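Local structure of extracellular ligand-binding receptor (Desulfitobacterium hafniense, 4Q6B) at residues Q76-H81 and S92-A97; F120-S125 and A286-D291; E272-R275 and P281-S284; L296-E301 and G319-V324; G326-R329 and D335-G338. The protein probably serves as the extracellular substrate-binding component of an ABC transporter for amino acids, and binds leucine. All blocks are in the same frame, centred on the assembly; numbering follows the deposited sequence.

Overall arrangement
The five contacts lie within one chain of the periplasmic binding protein fold, and helix 284-301 runs through several of them. Interaction 2 seats the helix against the end of strand 119-121; its Asp-291 OD2 lies 2.8 Å from His-328 NE2 of interaction 5, and the centres of the two interactions are about 9 Å apart. Interaction 3 shapes the turn leading into the same helix, and interaction 4 uses its far end, where Leu-296 CD1 meets Ile-79 CG1 of interaction 1 at 3.6 Å. Interactions 4 and 5 share the hairpin of strands 321-323 and 326-328. Bound leucine lies nearest interaction 2, about 6 Å from the side chain of Ile-123.

Interaction 1: Q76-H81 and S92-A97; sequences QAVIGH and SIYDQA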
# COMPACT_ATOMS: atom_id res chain seq x y z
N GLN A 76 -17.66 -8.05 12.09
CA GLN A 76 -16.98 -7.45 13.26
C GLN A 76 -16.07 -6.32 12.85
O GLN A 76 -15.78 -5.43 13.66
CB GLN A 76 -16.15 -8.50 14.02
CG GLN A 76 -16.97 -9.74 14.48
CD GLN A 76 -18.01 -9.50 15.59
OE1 GLN A 76 -18.01 -8.45 16.25
NE2 GLN A 76 -18.89 -10.49 15.81
N ALA A 77 -15.61 -6.38 11.60
CA ALA A 77 -14.65 -5.43 11.01
C ALA A 77 -14.57 -5.76 9.52
O ALA A 77 -14.99 -6.84 9.07
CB ALA A 77 -13.27 -5.57 11.65
N VAL A 78 -14.03 -4.82 8.74
CA VAL A 78 -13.78 -5.00 7.31
C VAL A 78 -12.33 -4.69 6.93
O VAL A 78 -11.76 -3.68 7.37
CB VAL A 78 -14.75 -4.09 6.47
CG1 VAL A 78 -14.47 -4.13 4.92
CG2 VAL A 78 -16.16 -4.51 6.78
N ILE A 79 -11.77 -5.57 6.09
CA ILE A 79 -10.44 -5.39 5.49
C ILE A 79 -10.70 -4.94 4.06
O ILE A 79 -11.39 -5.62 3.31
CB ILE A 79 -9.63 -6.71 5.46
CG1 ILE A 79 -9.26 -7.07 6.90
CG2 ILE A 79 -8.29 -6.50 4.73
CD1 ILE A 79 -8.62 -8.42 7.04
N GLY A 80 -10.20 -3.76 3.71
CA GLY A 80 -10.36 -3.24 2.36
C GLY A 80 -10.36 -1.70 2.43
O GLY A 80 -10.08 -1.17 3.49
N HIS A 81 -10.60 -1.01 1.30
CA HIS A 81 -10.62 -1.61 -0.05
C HIS A 81 -9.19 -1.44 -0.62
O HIS A 81 -8.26 -1.03 0.12
CB HIS A 81 -11.66 -0.90 -0.94
CG HIS A 81 -13.08 -1.08 -0.47
ND1 HIS A 81 -14.07 -1.56 -1.30
CD2 HIS A 81 -13.67 -0.88 0.74
CE1 HIS A 81 -15.21 -1.65 -0.63
NE2 HIS A 81 -14.99 -1.24 0.61
N SER A 92 -16.64 6.47 4.47
CA SER A 92 -17.68 7.31 5.09
C SER A 92 -18.81 6.42 5.61
O SER A 92 -19.38 6.68 6.67
CB SER A 92 -18.21 8.35 4.09
OG SER A 92 -19.27 9.13 4.72
N ILE A 93 -19.18 5.42 4.82
CA ILE A 93 -20.21 4.46 5.19
C ILE A 93 -19.75 3.65 6.40
O ILE A 93 -20.51 3.45 7.35
CB ILE A 93 -20.53 3.52 4.00
CG1 ILE A 93 -21.17 4.32 2.85
CG2 ILE A 93 -21.48 2.35 4.45
CD1 ILE A 93 -21.38 3.46 1.58
N TYR A 94 -18.52 3.13 6.38
CA TYR A 94 -18.05 2.36 7.53
C TYR A 94 -17.96 3.24 8.77
O TYR A 94 -18.40 2.82 9.84
CB TYR A 94 -16.69 1.79 7.19
CG TYR A 94 -16.70 0.78 6.04
CD1 TYR A 94 -17.47 -0.40 6.12
CD2 TYR A 94 -15.91 0.99 4.91
CE1 TYR A 94 -17.48 -1.32 5.07
CE2 TYR A 94 -15.86 0.04 3.90
CZ TYR A 94 -16.65 -1.10 3.98
OH TYR A 94 -16.61 -1.99 2.93
N ASP A 95 -17.46 4.47 8.62
CA ASP A 95 -17.29 5.33 9.79
C ASP A 95 -18.63 5.69 10.43
O ASP A 95 -18.80 5.67 11.67
CB ASP A 95 -16.50 6.59 9.41
CG ASP A 95 -16.03 7.37 10.64
OD1 ASP A 95 -15.22 6.86 11.41
OD2 ASP A 95 -16.49 8.50 10.81
N GLN A 96 -19.61 6.06 9.59
CA GLN A 96 -20.91 6.41 10.14
C GLN A 96 -21.59 5.20 10.79
O GLN A 96 -22.42 5.36 11.71
CB GLN A 96 -21.83 6.95 9.02
CG GLN A 96 -21.65 8.41 8.75
CD GLN A 96 -22.64 9.23 9.57
OE1 GLN A 96 -23.81 9.38 9.19
NE2 GLN A 96 -22.18 9.74 10.71
N ALA A 97 -21.31 3.99 10.29
CA ALA A 97 -21.82 2.76 10.94
C ALA A 97 -21.05 2.28 12.19
O ALA A 97 -21.46 1.32 12.86
CB ALA A 97 -21.88 1.60 9.93
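This is a buried strand-to-helix contact inside a beta-alpha-beta unit: strands 75-79 and 101-103, neighbours in the parallel sheet of a periplasmic binding protein, are connected by helix 84-97, and Tyr-94 reaches from the helix to Val-78 and His-81. The closest CA atoms, those of Val-78 and Tyr-94, stand 8.5 Å apart, so the gap is spanned by side chains. Tyr-94 carries CG anti to its carbonyl carbon (chi1 -65°), and from there the phenol extends to the sheet, meeting the Val-78 side chain at about a right angle. Both methyls of the valine touch the phenol: CG2 lies 3.9 Å from Tyr-94 CE1, while CG1 packs 3.8 Å from Tyr-94 CZ. The valine also touches Leu-99 and Phe-69, the latter in helix 59-70.

Past the strand the chain turns through Gly-80, whose backbone angles suit only glycine, and a cis peptide precedes His-81, whose backbone N is hydrogen-bonded to Ser-87 OG. The imidazole meets the phenol rim to rim, with neither ring over the other's face and the two planes 42° apart. Both ring nitrogens hold it in place, ND1 through a hydrogen bond to Asp-55 OD2 and NE2 through the tyrosine. The side chain of His-81 is about 9 Å from the bound leucine, so it does not touch the ligand. In the bond to the phenol, His-81 NE2 and Tyr-94 OH are 2.9 Å apart, and either may be the donor.

Interaction 2: F120-S125 and A286-D291; sequences FRNIPS and AAAGYD
Where strand 119-121 runs out into a loop, the backbone passes helix 284-301 with Asn-122 CA 7.0 Å from Ala-288 CA, the nearest approach of the two segments. Across that gap Asn-122 sends its amide. With CG set between the backbone N and the carbonyl carbon (chi1 68°), ND2 arrives at the helix and donates to Ala-288 O at 3.0 Å. The bond is fairly straight, 163° at the hydrogen, and the acceptor lies in the plane of the amide, while ND2 is tilted 17° from the carbonyl plane. Asn-122 ND2 also comes within 3.9 Å of Asp-291 CB, one turn further along the helix.

The contact thus joins the edge strand of the five-stranded parallel sheet of this periplasmic binding protein fold to a helix packed beside it. The carboxylate of Asp-291 faces other partners: OD2 is bonded to His-328 NE2 and OD1 to the backbone N of Val-324. The next residue adds an apolar touch, Ile-123 CG2 lying 4.0 Å from Ala-288 CB. Phe-257 of strand 253-257 packs on both Ile-123 and Ala-288, and Ile-123 also meets Thr-107 of the leucine pocket.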
# COMPACT_ATOMS: atom_id res chain seq x y z
N PHE A 120 -8.73 2.86 9.09
CA PHE A 120 -7.29 2.60 9.31
C PHE A 120 -6.63 2.11 8.05
O PHE A 120 -7.31 1.65 7.16
CB PHE A 120 -7.10 1.53 10.39
CG PHE A 120 -7.64 1.91 11.76
CD1 PHE A 120 -6.79 2.44 12.71
CD2 PHE A 120 -9.01 1.78 12.07
CE1 PHE A 120 -7.27 2.81 13.97
CE2 PHE A 120 -9.49 2.11 13.32
CZ PHE A 120 -8.61 2.63 14.28
N ARG A 121 -5.31 2.18 7.97
CA ARG A 121 -4.59 1.37 6.97
C ARG A 121 -3.40 0.82 7.65
O ARG A 121 -2.93 1.43 8.59
CB ARG A 121 -4.16 2.21 5.78
CG ARG A 121 -3.47 3.49 6.16
CD ARG A 121 -2.80 4.13 4.92
NE ARG A 121 -2.80 5.58 5.13
CZ ARG A 121 -3.31 6.45 4.27
NH1 ARG A 121 -3.35 7.75 4.58
NH2 ARG A 121 -3.80 6.03 3.10
N ASN A 122 -2.91 -0.35 7.22
CA ASN A 122 -1.74 -0.96 7.91
C ASN A 122 -0.50 -0.91 7.03
O ASN A 122 0.41 -1.72 7.17
CB ASN A 122 -2.03 -2.40 8.42
CG ASN A 122 -2.21 -3.38 7.29
OD1 ASN A 122 -2.56 -2.98 6.18
ND2 ASN A 122 -1.95 -4.66 7.55
N ILE A 123 -0.45 0.09 6.15
CA ILE A 123 0.69 0.26 5.25
C ILE A 123 1.04 1.75 5.27
O ILE A 123 0.18 2.58 5.65
CB ILE A 123 0.34 -0.21 3.83
CG1 ILE A 123 -0.91 0.55 3.30
CG2 ILE A 123 0.04 -1.74 3.82
CD1 ILE A 123 -0.97 0.57 1.86
N PRO A 124 2.25 2.11 4.83
CA PRO A 124 2.60 3.55 4.79
C PRO A 124 1.82 4.28 3.72
O PRO A 124 1.50 3.71 2.66
CB PRO A 124 4.09 3.55 4.39
CG PRO A 124 4.36 2.15 3.84
CD PRO A 124 3.37 1.22 4.47
N SER A 125 1.55 5.56 3.97
CA SER A 125 0.85 6.39 2.98
C SER A 125 1.86 6.87 1.96
O SER A 125 3.09 6.72 2.15
CB SER A 125 0.27 7.64 3.63
OG SER A 125 1.30 8.57 3.91
N ALA A 286 -0.02 -10.10 0.07
CA ALA A 286 -0.24 -11.27 0.93
C ALA A 286 0.19 -10.92 2.35
O ALA A 286 -0.49 -11.28 3.32
CB ALA A 286 0.58 -12.44 0.48
N ALA A 287 1.34 -10.24 2.45
CA ALA A 287 1.87 -9.85 3.78
C ALA A 287 0.99 -8.82 4.51
O ALA A 287 0.74 -8.95 5.71
CB ALA A 287 3.33 -9.33 3.63
N ALA A 288 0.53 -7.80 3.80
CA ALA A 288 -0.38 -6.79 4.36
C ALA A 288 -1.73 -7.41 4.77
O ALA A 288 -2.27 -7.09 5.84
CB ALA A 288 -0.57 -5.66 3.35
N GLY A 289 -2.26 -8.30 3.93
CA GLY A 289 -3.48 -9.04 4.30
C GLY A 289 -3.30 -9.90 5.54
O GLY A 289 -4.18 -9.95 6.42
N TYR A 290 -2.18 -10.61 5.62
CA TYR A 290 -1.88 -11.45 6.75
C TYR A 290 -1.80 -10.59 8.02
O TYR A 290 -2.47 -10.89 9.05
CB TYR A 290 -0.57 -12.25 6.48
CG TYR A 290 -0.20 -13.22 7.59
CD1 TYR A 290 0.52 -12.80 8.71
CD2 TYR A 290 -0.56 -14.55 7.51
CE1 TYR A 290 0.89 -13.70 9.71
CE2 TYR A 290 -0.23 -15.46 8.50
CZ TYR A 290 0.50 -15.03 9.62
OH TYR A 290 0.83 -15.94 10.60
N ASP A 291 -1.03 -9.51 7.98
CA ASP A 291 -0.92 -8.68 9.18
C ASP A 291 -2.29 -8.06 9.55
O ASP A 291 -2.58 -7.91 10.77
CB ASP A 291 0.12 -7.55 9.03
CG ASP A 291 1.54 -8.01 9.40
OD1 ASP A 291 1.76 -9.17 9.83
OD2 ASP A 291 2.45 -7.17 9.22

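Interaction 3: E272-R275 and P281-S284; sequences EAFR and PPTS
The loop 281-284 folds back beside helix 265-278, bringing Pro-281 CA to 5.6 Å from Arg-275 CA and Pro-282 CA to 6.3 Å from Phe-274 CA. Two prolines then meet two neighbouring helix side chains. Phe-274, with CG anti to the backbone N (chi1 -173°), presents one ring face to Pro-282 in a CH-pi contact: Pro-282 CB sits 3.7 Å from the ring centroid, 15° off the normal. Pro-282 CA covers the same ring further out, 3.5 Å from Phe-274 CE1, so the proline lies across the phenyl over the CG-CD1-CE1 side. Leu-25, in a loop, and Leu-32 of helix 26-39 also touch this phenyl. With an alanine at Phe-274, Pro-282 would probably lose the aromatic surface beneath its ring and a gap would open between the loop and the helix.

Nearer the solvent, the extended chain of Arg-275 carries its guanidinium up to Pro-281, whose CG lies over one face of that flat group, 3.6 Å from NH2. Thr-283 follows as the N-cap of helix 284-301, its OG1 accepting from the N of Ala-286. This is the turn between two successive helices of the fold, and no hydrogen bond crosses between its two segments: it rests on C-H groups of Pro-282 over the phenyl and Pro-281 CG over the guanidinium, and so on shape rather than directed polar bonds.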
# COMPACT_ATOMS: atom_id res chain seq x y z
N GLU A 272 8.19 -18.77 5.39
CA GLU A 272 8.27 -20.22 5.32
C GLU A 272 6.89 -20.89 5.26
O GLU A 272 6.66 -21.80 4.45
CB GLU A 272 9.05 -20.79 6.50
CG GLU A 272 9.17 -22.31 6.47
CD GLU A 272 9.92 -22.84 5.24
OE1 GLU A 272 10.66 -22.06 4.59
OE2 GLU A 272 9.76 -24.05 4.94
N ALA A 273 5.99 -20.45 6.14
CA ALA A 273 4.63 -20.99 6.17
C ALA A 273 3.93 -20.74 4.83
O ALA A 273 3.26 -21.63 4.30
CB ALA A 273 3.82 -20.37 7.31
N PHE A 274 4.13 -19.54 4.29
CA PHE A 274 3.41 -19.18 3.07
C PHE A 274 3.96 -20.05 1.92
O PHE A 274 3.18 -20.68 1.16
CB PHE A 274 3.57 -17.69 2.78
CG PHE A 274 2.73 -17.24 1.64
CD1 PHE A 274 3.17 -17.44 0.34
CD2 PHE A 274 1.50 -16.66 1.87
CE1 PHE A 274 2.38 -17.07 -0.75
CE2 PHE A 274 0.70 -16.27 0.79
CZ PHE A 274 1.17 -16.48 -0.53
N ARG A 275 5.28 -20.10 1.80
CA ARG A 275 5.90 -20.97 0.81
C ARG A 275 5.46 -22.43 0.89
O ARG A 275 5.21 -23.08 -0.14
CB ARG A 275 7.42 -20.91 0.94
CG ARG A 275 8.05 -19.65 0.41
CD ARG A 275 9.57 -19.83 0.42
NE ARG A 275 10.26 -18.69 -0.18
CZ ARG A 275 10.61 -18.61 -1.47
NH1 ARG A 275 10.32 -19.61 -2.30
NH2 ARG A 275 11.23 -17.53 -1.93
N PRO A 281 6.63 -17.57 -3.38
CA PRO A 281 6.92 -16.54 -2.39
C PRO A 281 5.71 -15.64 -2.14
O PRO A 281 4.94 -15.41 -3.08
CB PRO A 281 7.99 -15.70 -3.07
CG PRO A 281 8.56 -16.56 -4.13
CD PRO A 281 7.40 -17.34 -4.62
N PRO A 282 5.54 -15.14 -0.92
CA PRO A 282 4.43 -14.20 -0.73
C PRO A 282 4.72 -12.85 -1.37
O PRO A 282 5.88 -12.45 -1.50
CB PRO A 282 4.33 -14.05 0.79
CG PRO A 282 5.76 -14.32 1.28
CD PRO A 282 6.29 -15.40 0.34
N THR A 283 3.66 -12.15 -1.78
CA THR A 283 3.74 -10.77 -2.25
C THR A 283 3.58 -9.79 -1.08
O THR A 283 3.19 -10.18 0.04
CB THR A 283 2.59 -10.49 -3.21
OG1 THR A 283 1.33 -10.79 -2.56
CG2 THR A 283 2.69 -11.36 -4.46
N SER A 284 3.85 -8.51 -1.33
CA SER A 284 3.60 -7.47 -0.32
C SER A 284 2.11 -7.43 0.10
O SER A 284 1.78 -7.13 1.25
CB SER A 284 4.06 -6.12 -0.87
OG SER A 284 3.24 -5.74 -1.97

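Interaction 4: L296-E301 and G319-V324; sequences LAEALE and GPWEGV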
# COMPACT_ATOMS: atom_id res chain seq x y z
N LEU A 296 -6.35 -7.53 13.54
CA LEU A 296 -7.78 -7.44 13.91
C LEU A 296 -8.16 -8.54 14.91
O LEU A 296 -8.95 -8.33 15.86
CB LEU A 296 -8.70 -7.52 12.71
CG LEU A 296 -8.62 -6.32 11.79
CD1 LEU A 296 -9.37 -6.64 10.47
CD2 LEU A 296 -9.27 -5.11 12.46
N ALA A 297 -7.59 -9.72 14.74
CA ALA A 297 -7.95 -10.80 15.67
C ALA A 297 -7.44 -10.50 17.06
O ALA A 297 -8.14 -10.75 18.05
CB ALA A 297 -7.43 -12.17 15.14
N GLU A 298 -6.24 -9.92 17.14
CA GLU A 298 -5.68 -9.57 18.45
C GLU A 298 -6.58 -8.52 19.10
O GLU A 298 -6.93 -8.66 20.27
CB GLU A 298 -4.23 -9.08 18.30
CG GLU A 298 -3.49 -8.94 19.60
CD GLU A 298 -2.01 -9.18 19.42
OE1 GLU A 298 -1.63 -10.14 18.70
OE2 GLU A 298 -1.21 -8.41 19.99
N ALA A 299 -6.98 -7.49 18.34
CA ALA A 299 -7.86 -6.45 18.95
C ALA A 299 -9.21 -7.04 19.33
O ALA A 299 -9.79 -6.70 20.39
CB ALA A 299 -8.04 -5.28 18.02
N LEU A 300 -9.73 -7.92 18.47
CA LEU A 300 -11.06 -8.51 18.74
C LEU A 300 -11.08 -9.38 19.97
O LEU A 300 -12.09 -9.41 20.67
CB LEU A 300 -11.55 -9.32 17.53
CG LEU A 300 -12.09 -8.51 16.37
CD1 LEU A 300 -12.04 -9.35 15.08
CD2 LEU A 300 -13.55 -8.03 16.60
N GLU A 301 -10.01 -10.13 20.22
CA GLU A 301 -9.88 -10.96 21.43
C GLU A 301 -10.22 -10.14 22.70
O GLU A 301 -10.79 -10.64 23.66
CB GLU A 301 -8.44 -11.52 21.53
CG GLU A 301 -8.23 -12.52 22.68
CD GLU A 301 -9.08 -13.77 22.52
OE1 GLU A 301 -9.51 -14.36 23.53
OE2 GLU A 301 -9.32 -14.18 21.36
N GLY A 319 -0.99 0.02 20.52
CA GLY A 319 0.28 0.74 20.58
C GLY A 319 1.14 0.07 19.52
O GLY A 319 0.60 -0.49 18.57
N PRO A 320 2.46 0.09 19.71
CA PRO A 320 3.32 -0.62 18.74
C PRO A 320 3.06 -2.12 18.75
O PRO A 320 2.95 -2.74 19.81
CB PRO A 320 4.73 -0.32 19.23
CG PRO A 320 4.60 0.24 20.54
CD PRO A 320 3.23 0.75 20.76
N TRP A 321 2.90 -2.68 17.57
CA TRP A 321 2.56 -4.09 17.42
C TRP A 321 3.38 -4.73 16.30
O TRP A 321 3.38 -4.24 15.16
CB TRP A 321 1.10 -4.16 17.05
CG TRP A 321 0.56 -5.54 16.90
CD1 TRP A 321 0.06 -6.32 17.89
CD2 TRP A 321 0.43 -6.28 15.69
NE1 TRP A 321 -0.36 -7.52 17.38
CE2 TRP A 321 -0.14 -7.53 16.02
CE3 TRP A 321 0.78 -6.04 14.35
CZ2 TRP A 321 -0.40 -8.51 15.07
CZ3 TRP A 321 0.52 -7.02 13.40
CH2 TRP A 321 -0.08 -8.24 13.77
N GLU A 322 4.07 -5.83 16.62
CA GLU A 322 4.97 -6.45 15.64
C GLU A 322 4.27 -7.42 14.74
O GLU A 322 3.60 -8.35 15.21
CB GLU A 322 6.09 -7.17 16.40
CG GLU A 322 6.77 -6.28 17.40
CD GLU A 322 7.78 -5.34 16.76
OE1 GLU A 322 8.47 -4.62 17.52
OE2 GLU A 322 7.92 -5.34 15.52
N GLY A 323 4.48 -7.23 13.43
CA GLY A 323 3.86 -8.05 12.40
C GLY A 323 4.93 -8.55 11.43
O GLY A 323 6.11 -8.29 11.62
N VAL A 324 4.50 -9.21 10.36
CA VAL A 324 5.46 -9.71 9.38
C VAL A 324 6.06 -8.59 8.56
O VAL A 324 7.15 -8.72 8.01
CB VAL A 324 4.83 -10.77 8.45
CG1 VAL A 324 4.11 -11.83 9.29
CG2 VAL A 324 3.88 -10.14 7.41
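Glu-298 reaches from helix 284-301 to the indole of Trp-321, and the two side chains are the whole of the contact, the CA atoms being 9.9 Å apart. From CB, which points at the strand, the glutamate runs outward with CG anti to the backbone N (chi1 -169°) and the chain stays extended beyond it. CG is the first atom to come near the ring, 4.1 Å from Trp-321 NE1. CD follows close to the indole plane, off the edge at the pyrrole nitrogen, 3.1 Å from NE1. There the carboxylate splits around the nitrogen. OE2 takes the CD1 side, 2.9 Å from Trp-321 NE1 and 3.2 Å from CD1; OE1 lies on the benzo side, 3.2 Å from NE1 but at a poor angle, and 4.0 Å from Trp-321 CE2. The carboxylate plane is turned 69° against the ring, yet both oxygens lie close to the indole plane, off the edge at NE1.

Trp-321 meets this carboxylate because its own CG is anti to the backbone N (chi1 -178°), which throws the indole toward the helix, where Ile-294 and Leu-295 also pack on it. With only a methyl group in place of the Glu-298 side chain, as in an alanine here, the indole N-H is likely to lose the carboxylate beside it and a gap to open at that edge.

Trp-321 is paired through its backbone with His-328, so the arrangement is that of a two-stranded antiparallel hairpin, strands 321-323 and 326-328, packed against helix 284-301 of the periplasmic binding protein fold through Trp-321 and, further on, Val-324.

Interaction 5: G326-R329 and D335-G338; sequences GMHR and DDIG
An Asx turn at Asp-336 holds the loop 335-338 against the end of strand 326-328, the second strand of a small antiparallel hairpin. Asp-336 CG is anti to the backbone N (chi1 -159°), and both carboxylate oxygens are used. OD2 takes the imidazole: His-328 ND1 donates to it at 2.6 Å, almost straight at 171°, on the syn side and in the plane of the ring, although ring and carboxylate are turned 43° to each other. With Asp-291 of helix 284-301 at its other nitrogen, the imidazole is fixed between two carboxylates, a setting that would be expected to favour its protonated form.

OD1 accepts two backbone N-H groups that approach from opposite faces of the carboxylate plane. Arg-329 N is 2.8 Å from Asp-336 OD1 on the syn side; Gly-338 N, closing the turn, is 3.2 Å from the same oxygen on the anti side. A backbone bond completes the attachment, with Ile-337 N donating to Arg-329 O at 2.7 Å. Farther out, the side chains of Arg-329 and Ile-337 run alongside each other in the same direction, with CB of the arginine 4.1 Å from CG1 of the isoleucine.

Gly-338 sits so close to the strand that a side chain there would collide with Met-327 O, a selenomethionine carbonyl. Its alpha carbon instead makes a CA-H...O contact, Gly-338 CA to Met-327 O, at 3.1 Å.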
# COMPACT_ATOMS: atom_id res chain seq x y z
N GLY A 326 6.90 -5.70 9.81
CA GLY A 326 7.65 -4.80 10.70
C GLY A 326 6.76 -4.29 11.85
O GLY A 326 5.74 -4.91 12.21
N MSE A 327 7.13 -3.16 12.43
CA MSE A 327 6.34 -2.67 13.54
C MSE A 327 5.24 -1.74 13.09
O MSE A 327 5.49 -0.76 12.36
CB MSE A 327 7.20 -2.01 14.61
CG MSE A 327 6.36 -1.61 15.78
SE MSE A 327 5.87 0.26 15.66
CE MSE A 327 7.34 0.90 16.74
N HIS A 328 4.02 -2.08 13.51
CA HIS A 328 2.82 -1.31 13.19
C HIS A 328 2.45 -0.42 14.36
O HIS A 328 2.66 -0.79 15.50
CB HIS A 328 1.64 -2.27 12.94
CG HIS A 328 1.75 -3.06 11.66
ND1 HIS A 328 1.32 -2.57 10.43
CD2 HIS A 328 2.21 -4.31 11.42
CE1 HIS A 328 1.52 -3.49 9.50
NE2 HIS A 328 2.06 -4.56 10.07
N ARG A 329 1.89 0.76 14.09
CA ARG A 329 1.32 1.54 15.18
C ARG A 329 0.34 2.54 14.59
O ARG A 329 0.70 3.29 13.69
CB ARG A 329 2.41 2.28 15.94
CG ARG A 329 1.85 3.05 17.10
CD ARG A 329 2.95 3.76 17.83
NE ARG A 329 2.38 4.22 19.12
CZ ARG A 329 3.10 4.56 20.18
NH1 ARG A 329 2.49 4.96 21.30
NH2 ARG A 329 4.43 4.48 20.14
N ASP A 335 -3.68 6.54 10.46
CA ASP A 335 -2.46 6.20 9.71
C ASP A 335 -1.61 5.20 10.49
O ASP A 335 -1.62 5.19 11.73
CB ASP A 335 -1.62 7.44 9.42
CG ASP A 335 -2.21 8.27 8.26
OD1 ASP A 335 -2.55 7.65 7.24
OD2 ASP A 335 -2.38 9.48 8.40
N ASP A 336 -0.87 4.37 9.76
CA ASP A 336 0.09 3.49 10.39
C ASP A 336 1.43 4.20 10.40
O ASP A 336 2.00 4.51 9.33
CB ASP A 336 0.17 2.14 9.63
CG ASP A 336 0.75 1.01 10.48
OD1 ASP A 336 1.61 1.28 11.36
OD2 ASP A 336 0.35 -0.16 10.27
N ILE A 337 1.92 4.52 11.59
CA ILE A 337 3.11 5.33 11.65
C ILE A 337 4.33 4.47 11.90
O ILE A 337 5.41 5.00 12.13
CB ILE A 337 3.03 6.47 12.70
CG1 ILE A 337 2.82 5.92 14.13
CG2 ILE A 337 1.90 7.44 12.36
CD1 ILE A 337 2.86 7.01 15.25
N GLY A 338 4.18 3.15 11.81
CA GLY A 338 5.32 2.27 12.02
C GLY A 338 6.37 2.46 10.93
O GLY A 338 6.02 2.94 9.86